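Local coordinates for protein 3-oxosteroid 1-dehydrogenase (Sterolibacterium denitrificans, PDB 7P18) that probably uses FAD to introduce the delta-1 double bond into 3-oxosteroids, passing the electrons to an acceptor, at residues 341-346 with 394-399; 347-352 with 430-435; 385-390 with 485-490. All blocks are in the same frame, centred on the assembly; numbering follows the deposited sequence.

Interaction 1: 341-346 with 394-399; sequences RNLPGC and NYPMGP
L343 lies over one face of the Y395 ring, with CD2 of the leucine 4.0 Å above the ring plane and offset toward the rim beside Y395 CD1 and CE1. Its other methyl reaches back to the base of the tyrosine, where L343 CD1 is 3.8 Å from Y395 CB, and it also meets the neighbouring proline at P396 CD (4.2 Å). The leucine CG sits anti to the carbonyl carbon (chi1 -69°), and the two methyls branching from it make the contact. A branched aliphatic chain suits this place because one methyl can lie over the ring while the other packs against Y395 CB and CG. On the opposite face N394 CB stands 3.8 Å above the ring centre, so aliphatic carbons lie against both faces of the ring.

P344 comes to the hydroxyl end of the same tyrosine, its ring crossing that side chain at about a right angle. P344 CG touches Y395 OH at 3.4 Å, and the carbonyl oxygen P344 O lies oblique to the ring, 3.6 Å from Y395 CE2. L343 to C346 form a type II beta turn with P344 and G345 in its two central positions: proline's ring fixes the first at a phi it readily adopts, and at the second, phi 109° would jam a CB against the preceding carbonyl oxygen. The turn faces the chain leaving helix 389-394, Y395 being the first residue past the helical backbone.

The phenol hydroxyl of Y395 is hydrogen-bonded to D469, and F391 meets its ring edge-to-face. Farther along, M397 bends at its thioether (chi3 66°), bringing CE to 4.3 Å from R341 N; the flexible methionine fills in beside the backbone, while the R341 guanidinium turns elsewhere, to L337 O and S361 O.

Interaction 2: 347-352 with 430-435; sequences IVVNGK and IGVDAA
The chain at G351 runs up against V432, their CA atoms 4.4 Å apart, and is tied there by one backbone hydrogen bond, D433 N to G351 O at 2.9 Å, almost straight at 164° about the hydrogen. The same carbonyl takes two further approaches: V432 CA makes a CA-H...O contact at 3.3 Å from G351 O, and a water donates to both G351 O (2.8 Å) and G431 O (3.1 Å), bridging the two carbonyls.

V432 is the apolar partner. With CG1 anti to its backbone N (chi1 166°), both methyls lie 3.9 Å from N350 O, and V432 CG1 also approaches V349 CG2 at 4.3 Å; a compact beta-branched residue puts both methyls against the backbone at N350, and its side chain also packs on W384 of strand 383-387. Segment 430-435 is a helix-to-helix junction. G431, at phi 74°, closes helix 423-430 in a Schellman motif, a backbone shape that glycine adopts easily, and D433 N-caps helix 434-450, its OD1 accepting from G436 N.

The short carboxylate thus serves its own helix, while D433 CB rests 3.7 Å from K352 O. On the other chain segment, N350 OD1 accepts from Q354 N and, weakly, from K352 N, with N350 ND2 hydrogen-bonded to N373 OD1, so this amide braces the turn that follows strand 347-349.

Interaction 3: 385-390 with 485-490; sequences LIFDGK and PYYAMR
L385 and M489, and likewise F387 and Y487, form hydrogen-bonded pairs between two antiparallel strands of a beta sheet. L385 N to M489 O and M489 N to L385 O are both 2.8 Å and lie in the carbonyl planes; Y487 N to F387 O is also 2.8 Å, whereas F387 N to Y487 O is longer at 3.1 Å. The backbone of I386 bonds to I347 and that of A488 to W418, so each strand has a further strand beside it. D388 N-caps helix 389-394: its OD1 accepts from F391 N and weakly from K390 N, its OD2 from G482 N and K483 N, four bonds on one short carboxylate. Y487 OH is hydrogen-bonded to D408 OD2.

I386 CD1 packs 3.8 Å from A488 CB, a small partner. F387 CG, in the crowded position (chi1 54°), stands on the side of Y487, whose CB lies over one ring face toward the rim, a CH-pi contact. An alanine in place of F387 would probably leave Y487 CB without its ring and the M489 sulfur without its aromatic neighbour. That Met-aromatic contact is edge-on, M489 SD lying in the ring plane 3.9 Å from F387 CE2.

In the fold
Interactions 1 and 3 are buried, while interaction 2 is only partly so, lying farther out where a water joins the backbone. Their chemistry follows: interaction 1 is side-chain packing of loops, interaction 3 adds regular strand pairing to an aromatic face with a methionine sulfur at a ring edge, and interaction 2 relies on one backbone bond at a helix junction. Interaction 3 lies between the others. Its strand 383-387 neighbours strand 347-349 of interaction 2, with I347 O 2.8 Å from I386 N, a probable hydrogen bond, and I430 packs on A488. Toward interaction 1, M397 reaches both L385 and M489, and helix 389-394 carries the chain from one contact to the other.

Interaction 1: 341-346 with 394-399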
loop_
_atom_site.group_PDB
_atom_site.type_symbol
_atom_site.label_atom_id
_atom_site.label_comp_id
_atom_site.label_asym_id
_atom_site.label_seq_id
_atom_site.Cartn_x
_atom_site.Cartn_y
_atom_site.Cartn_z
ATOM N N ARG A 341 9.609 0.349 -12.496
ATOM C CA ARG A 341 10.903 -0.374 -12.523
ATOM C C ARG A 341 10.857 -1.562 -13.515
ATOM O O ARG A 341 11.931 -1.995 -13.977
ATOM C CB ARG A 341 11.310 -0.899 -11.142
ATOM C CG ARG A 341 11.528 0.194 -10.096
ATOM C CD ARG A 341 11.683 -0.395 -8.697
ATOM N NE ARG A 341 10.383 -0.732 -8.129
ATOM C CZ ARG A 341 9.891 -1.971 -8.004
ATOM N NH1 ARG A 341 10.591 -3.024 -8.370
ATOM N NH2 ARG A 341 8.714 -2.145 -7.440
ATOM N N ASN A 342 9.683 -2.085 -13.809
ATOM C CA ASN A 342 9.529 -3.272 -14.702
ATOM C C ASN A 342 9.767 -2.862 -16.157
ATOM O O ASN A 342 9.974 -3.770 -17.018
ATOM C CB ASN A 342 8.151 -3.909 -14.599
ATOM C CG ASN A 342 7.876 -4.528 -13.245
ATOM O OD1 ASN A 342 8.239 -3.944 -12.229
ATOM N ND2 ASN A 342 7.135 -5.629 -13.235
ATOM N N LEU A 343 9.732 -1.566 -16.442
ATOM C CA LEU A 343 9.876 -1.030 -17.831
ATOM C C LEU A 343 11.284 -1.256 -18.352
ATOM O O LEU A 343 12.270 -1.349 -17.608
ATOM C CB LEU A 343 9.444 0.432 -17.872
ATOM C CG LEU A 343 7.943 0.642 -17.668
ATOM C CD1 LEU A 343 7.644 2.110 -17.422
ATOM C CD2 LEU A 343 7.158 0.149 -18.865
ATOM N N PRO A 344 11.425 -1.438 -19.687
ATOM C CA PRO A 344 12.703 -1.823 -20.269
ATOM C C PRO A 344 13.684 -0.652 -20.432
ATOM O O PRO A 344 13.269 0.385 -20.872
ATOM C CB PRO A 344 12.253 -2.413 -21.629
ATOM C CG PRO A 344 11.096 -1.614 -21.993
ATOM C CD PRO A 344 10.345 -1.410 -20.680
ATOM N N GLY A 345 14.941 -0.865 -20.033
ATOM C CA GLY A 345 16.029 0.117 -20.198
ATOM C C GLY A 345 16.480 0.763 -18.886
ATOM O O GLY A 345 17.287 1.686 -18.966
ATOM N N CYS A 346 15.971 0.332 -17.733
ATOM C CA CYS A 346 16.428 0.919 -16.436
ATOM C C CYS A 346 17.129 -0.150 -15.614
ATOM O O CYS A 346 16.707 -1.327 -15.662
ATOM C CB CYS A 346 15.290 1.561 -15.682
ATOM S SG CYS A 346 14.053 0.403 -15.030
ATOM N N ASN A 394 10.055 8.042 -23.270
ATOM C CA ASN A 394 8.922 7.074 -23.403
ATOM C C ASN A 394 8.123 6.868 -22.109
ATOM O O ASN A 394 6.904 6.600 -22.221
ATOM C CB ASN A 394 9.405 5.761 -23.992
ATOM C CG ASN A 394 9.651 5.962 -25.484
ATOM O OD1 ASN A 394 10.777 6.065 -25.931
ATOM N ND2 ASN A 394 8.613 6.339 -26.176
ATOM N N TYR A 395 8.739 6.964 -20.930
ATOM C CA TYR A 395 8.189 6.297 -19.714
ATOM C C TYR A 395 8.134 7.235 -18.528
ATOM O O TYR A 395 8.964 8.120 -18.409
ATOM C CB TYR A 395 9.048 5.089 -19.358
ATOM C CG TYR A 395 9.139 4.034 -20.427
ATOM C CD1 TYR A 395 7.999 3.556 -21.057
ATOM C CD2 TYR A 395 10.346 3.480 -20.774
ATOM C CE1 TYR A 395 8.073 2.549 -22.011
ATOM C CE2 TYR A 395 10.439 2.497 -21.747
ATOM C CZ TYR A 395 9.295 2.029 -22.364
ATOM O OH TYR A 395 9.387 1.039 -23.298
ATOM N N PRO A 396 7.165 7.028 -17.610
ATOM C CA PRO A 396 7.126 7.753 -16.343
ATOM C C PRO A 396 8.132 7.090 -15.402
ATOM O O PRO A 396 8.546 5.966 -15.651
ATOM C CB PRO A 396 5.682 7.580 -15.876
ATOM C CG PRO A 396 5.283 6.246 -16.397
ATOM C CD PRO A 396 6.093 6.025 -17.679
ATOM N N MET A 397 8.513 7.805 -14.342
ATOM C CA MET A 397 9.297 7.224 -13.222
ATOM C C MET A 397 9.004 8.048 -11.963
ATOM O O MET A 397 9.594 9.126 -11.780
ATOM C CB MET A 397 10.787 7.191 -13.538
ATOM C CG MET A 397 11.601 6.383 -12.507
ATOM S SD MET A 397 11.079 4.669 -12.284
ATOM C CE MET A 397 11.471 3.952 -13.883
ATOM N N GLY A 398 8.079 7.566 -11.145
ATOM C CA GLY A 398 7.542 8.305 -9.996
ATOM C C GLY A 398 7.072 9.683 -10.406
ATOM O O GLY A 398 6.216 9.798 -11.290
ATOM N N PRO A 399 7.641 10.779 -9.844
ATOM C CA PRO A 399 7.204 12.115 -10.216
ATOM C C PRO A 399 7.549 12.516 -11.664
ATOM O O PRO A 399 6.966 13.444 -12.118
ATOM C CB PRO A 399 7.949 13.029 -9.229
ATOM C CG PRO A 399 9.212 12.244 -8.921
ATOM C CD PRO A 399 8.762 10.802 -8.873
#

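Interaction 2: 347-352 with 430-435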
loop_
_atom_site.group_PDB
_atom_site.type_symbol
_atom_site.label_atom_id
_atom_site.label_comp_id
_atom_site.label_asym_id
_atom_site.label_seq_id
_atom_site.Cartn_x
_atom_site.Cartn_y
_atom_site.Cartn_z
ATOM N N ILE A 347 18.190 0.223 -14.901
ATOM C CA ILE A 347 18.902 -0.735 -14.010
ATOM C C ILE A 347 19.051 -0.103 -12.634
ATOM O O ILE A 347 19.071 1.127 -12.547
ATOM C CB ILE A 347 20.252 -1.200 -14.583
ATOM C CG1 ILE A 347 21.229 -0.061 -14.875
ATOM C CG2 ILE A 347 20.033 -2.084 -15.802
ATOM C CD1 ILE A 347 22.647 -0.579 -15.067
ATOM N N VAL A 348 19.148 -0.948 -11.613
ATOM C CA VAL A 348 19.431 -0.493 -10.228
ATOM C C VAL A 348 20.814 -0.964 -9.857
ATOM O O VAL A 348 21.095 -2.151 -9.986
ATOM C CB VAL A 348 18.340 -1.005 -9.264
ATOM C CG1 VAL A 348 18.731 -0.791 -7.810
ATOM C CG2 VAL A 348 17.025 -0.311 -9.616
ATOM N N VAL A 349 21.631 -0.046 -9.327
ATOM C CA VAL A 349 23.016 -0.364 -8.909
ATOM C C VAL A 349 23.262 0.173 -7.504
ATOM O O VAL A 349 22.586 1.134 -7.081
ATOM C CB VAL A 349 24.055 0.202 -9.900
ATOM C CG1 VAL A 349 23.863 -0.428 -11.275
ATOM C CG2 VAL A 349 24.002 1.731 -9.947
ATOM N N ASN A 350 24.221 -0.467 -6.840
ATOM C CA ASN A 350 24.837 -0.004 -5.566
ATOM C C ASN A 350 25.977 0.965 -5.900
ATOM O O ASN A 350 26.134 1.337 -7.082
ATOM C CB ASN A 350 25.291 -1.185 -4.695
ATOM C CG ASN A 350 26.343 -2.064 -5.334
ATOM O OD1 ASN A 350 27.031 -1.648 -6.261
ATOM N ND2 ASN A 350 26.519 -3.272 -4.827
ATOM N N GLY A 351 26.725 1.404 -4.889
ATOM C CA GLY A 351 27.791 2.407 -5.050
ATOM C C GLY A 351 28.976 1.861 -5.826
ATOM O O GLY A 351 29.760 2.675 -6.347
ATOM N N LYS A 352 29.112 0.543 -5.907
ATOM C CA LYS A 352 30.133 -0.143 -6.741
ATOM C C LYS A 352 29.667 -0.245 -8.199
ATOM O O LYS A 352 30.378 -0.889 -8.988
ATOM C CB LYS A 352 30.414 -1.514 -6.134
ATOM C CG LYS A 352 31.078 -1.440 -4.767
ATOM C CD LYS A 352 31.190 -2.789 -4.074
ATOM C CE LYS A 352 32.170 -2.772 -2.922
ATOM N NZ LYS A 352 32.362 -4.132 -2.371
ATOM N N ILE A 430 26.847 11.017 -8.667
ATOM C CA ILE A 430 26.054 10.214 -7.698
ATOM C C ILE A 430 26.946 9.335 -6.823
ATOM O O ILE A 430 26.415 8.604 -5.995
ATOM C CB ILE A 430 24.946 9.421 -8.443
ATOM C CG1 ILE A 430 25.515 8.324 -9.346
ATOM C CG2 ILE A 430 24.051 10.386 -9.205
ATOM C CD1 ILE A 430 24.461 7.460 -10.045
ATOM N N GLY A 431 28.268 9.399 -6.977
ATOM C CA GLY A 431 29.213 8.693 -6.101
ATOM C C GLY A 431 29.241 7.213 -6.369
ATOM O O GLY A 431 29.501 6.455 -5.439
ATOM N N VAL A 432 28.974 6.820 -7.610
ATOM C CA VAL A 432 28.963 5.415 -8.071
ATOM C C VAL A 432 30.233 5.167 -8.890
ATOM O O VAL A 432 30.609 6.018 -9.667
ATOM C CB VAL A 432 27.668 5.146 -8.874
ATOM C CG1 VAL A 432 27.744 3.860 -9.643
ATOM C CG2 VAL A 432 26.440 5.173 -7.962
ATOM N N ASP A 433 30.841 4.009 -8.704
ATOM C CA ASP A 433 32.033 3.533 -9.445
ATOM C C ASP A 433 31.703 3.520 -10.939
ATOM O O ASP A 433 30.779 2.790 -11.337
ATOM C CB ASP A 433 32.474 2.155 -8.949
ATOM C CG ASP A 433 33.814 1.722 -9.533
ATOM O OD1 ASP A 433 33.840 1.147 -10.615
ATOM O OD2 ASP A 433 34.823 1.954 -8.870
ATOM N N ALA A 434 32.434 4.303 -11.742
ATOM C CA ALA A 434 32.178 4.462 -13.191
ATOM C C ALA A 434 32.448 3.143 -13.923
ATOM O O ALA A 434 31.631 2.815 -14.807
ATOM C CB ALA A 434 33.004 5.581 -13.774
ATOM N N ALA A 435 33.525 2.426 -13.597
ATOM C CA ALA A 435 33.902 1.162 -14.275
ATOM C C ALA A 435 32.823 0.104 -14.014
ATOM O O ALA A 435 32.461 -0.632 -14.978
ATOM C CB ALA A 435 35.265 0.672 -13.837
HETATM O O HOH W 1 31.673 4.270 -5.024
#

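Interaction 3: 385-390 with 485-490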
loop_
_atom_site.group_PDB
_atom_site.type_symbol
_atom_site.label_atom_id
_atom_site.label_comp_id
_atom_site.label_asym_id
_atom_site.label_seq_id
_atom_site.Cartn_x
_atom_site.Cartn_y
_atom_site.Cartn_z
ATOM N N LEU A 385 18.946 4.316 -9.570
ATOM C CA LEU A 385 18.229 3.860 -10.790
ATOM C C LEU A 385 18.784 4.639 -11.980
ATOM O O LEU A 385 18.823 5.861 -11.881
ATOM C CB LEU A 385 16.743 4.106 -10.595
ATOM C CG LEU A 385 15.897 3.744 -11.809
ATOM C CD1 LEU A 385 15.702 2.253 -11.828
ATOM C CD2 LEU A 385 14.587 4.485 -11.771
ATOM N N ILE A 386 19.228 3.926 -13.010
ATOM C CA ILE A 386 19.926 4.484 -14.215
ATOM C C ILE A 386 19.103 4.166 -15.467
ATOM O O ILE A 386 18.642 3.016 -15.616
ATOM C CB ILE A 386 21.334 3.888 -14.327
ATOM C CG1 ILE A 386 22.088 3.910 -12.991
ATOM C CG2 ILE A 386 22.089 4.591 -15.456
ATOM C CD1 ILE A 386 22.480 5.295 -12.517
ATOM N N PHE A 387 18.875 5.160 -16.326
ATOM C CA PHE A 387 18.251 4.933 -17.659
ATOM C C PHE A 387 18.730 6.018 -18.638
ATOM O O PHE A 387 19.428 6.980 -18.199
ATOM C CB PHE A 387 16.730 4.903 -17.532
ATOM C CG PHE A 387 16.079 6.076 -16.859
ATOM C CD1 PHE A 387 15.764 7.229 -17.570
ATOM C CD2 PHE A 387 15.752 6.017 -15.510
ATOM C CE1 PHE A 387 15.124 8.297 -16.962
ATOM C CE2 PHE A 387 15.122 7.089 -14.906
ATOM C CZ PHE A 387 14.822 8.232 -15.622
ATOM N N ASP A 388 18.394 5.866 -19.928
ATOM C CA ASP A 388 18.910 6.761 -20.999
ATOM C C ASP A 388 17.812 7.681 -21.498
ATOM O O ASP A 388 16.682 7.679 -20.963
ATOM C CB ASP A 388 19.588 5.957 -22.114
ATOM C CG ASP A 388 18.656 5.247 -23.079
ATOM O OD1 ASP A 388 17.441 5.361 -22.908
ATOM O OD2 ASP A 388 19.189 4.556 -23.976
ATOM N N GLY A 389 18.126 8.464 -22.535
ATOM C CA GLY A 389 17.161 9.443 -23.069
ATOM C C GLY A 389 15.964 8.827 -23.764
ATOM O O GLY A 389 14.930 9.509 -23.831
ATOM N N LYS A 390 16.075 7.609 -24.294
ATOM C CA LYS A 390 14.896 6.949 -24.903
ATOM C C LYS A 390 13.917 6.527 -23.797
ATOM O O LYS A 390 12.703 6.741 -23.960
ATOM C CB LYS A 390 15.308 5.749 -25.753
ATOM C CG LYS A 390 14.101 5.002 -26.308
ATOM C CD LYS A 390 14.457 3.847 -27.199
ATOM C CE LYS A 390 13.236 3.180 -27.782
ATOM N NZ LYS A 390 13.625 2.257 -28.869
ATOM N N PRO A 485 20.803 12.017 -23.303
ATOM C CA PRO A 485 21.524 12.018 -22.039
ATOM C C PRO A 485 21.107 10.853 -21.118
ATOM O O PRO A 485 20.057 10.243 -21.360
ATOM C CB PRO A 485 21.160 13.360 -21.425
ATOM C CG PRO A 485 19.848 13.735 -22.012
ATOM C CD PRO A 485 19.749 13.027 -23.345
ATOM N N TYR A 486 21.948 10.574 -20.120
ATOM C CA TYR A 486 21.766 9.518 -19.095
ATOM C C TYR A 486 21.228 10.162 -17.816
ATOM O O TYR A 486 21.601 11.317 -17.464
ATOM C CB TYR A 486 23.066 8.778 -18.852
ATOM C CG TYR A 486 23.554 8.119 -20.112
ATOM C CD1 TYR A 486 22.968 6.961 -20.588
ATOM C CD2 TYR A 486 24.568 8.697 -20.870
ATOM C CE1 TYR A 486 23.436 6.346 -21.747
ATOM C CE2 TYR A 486 25.044 8.094 -22.019
ATOM C CZ TYR A 486 24.463 6.924 -22.473
ATOM O OH TYR A 486 24.886 6.338 -23.639
ATOM N N TYR A 487 20.354 9.416 -17.133
ATOM C CA TYR A 487 19.630 9.909 -15.940
ATOM C C TYR A 487 19.878 8.957 -14.781
ATOM O O TYR A 487 20.017 7.738 -14.989
ATOM C CB TYR A 487 18.131 10.029 -16.192
ATOM C CG TYR A 487 17.767 11.119 -17.149
ATOM C CD1 TYR A 487 17.833 10.924 -18.525
ATOM C CD2 TYR A 487 17.377 12.354 -16.684
ATOM C CE1 TYR A 487 17.483 11.944 -19.394
ATOM C CE2 TYR A 487 17.014 13.377 -17.543
ATOM C CZ TYR A 487 17.080 13.164 -18.909
ATOM O OH TYR A 487 16.739 14.160 -19.767
ATOM N N ALA A 488 19.952 9.524 -13.578
ATOM C CA ALA A 488 19.978 8.746 -12.325
ATOM C C ALA A 488 18.878 9.283 -11.433
ATOM O O ALA A 488 18.627 10.486 -11.427
ATOM C CB ALA A 488 21.309 8.785 -11.620
ATOM N N MET A 489 18.294 8.372 -10.662
ATOM C CA MET A 489 17.356 8.721 -9.582
ATOM C C MET A 489 17.790 7.939 -8.329
ATOM O O MET A 489 18.377 6.839 -8.435
ATOM C CB MET A 489 15.914 8.429 -9.983
ATOM C CG MET A 489 15.477 9.329 -11.134
ATOM S SD MET A 489 13.818 8.950 -11.740
ATOM C CE MET A 489 12.792 9.678 -10.460
ATOM N N ARG A 490 17.660 8.602 -7.198
ATOM C CA ARG A 490 18.043 8.060 -5.882
ATOM C C ARG A 490 16.862 7.261 -5.328
ATOM O O ARG A 490 15.825 7.862 -5.017
ATOM C CB ARG A 490 18.426 9.202 -4.938
ATOM C CG ARG A 490 18.789 8.720 -3.535
ATOM C CD ARG A 490 18.930 9.872 -2.534
ATOM N NE ARG A 490 17.951 10.918 -2.756
ATOM C CZ ARG A 490 18.211 12.226 -2.850
ATOM N NH1 ARG A 490 19.402 12.704 -2.518
ATOM N NH2 ARG A 490 17.235 13.047 -3.210
#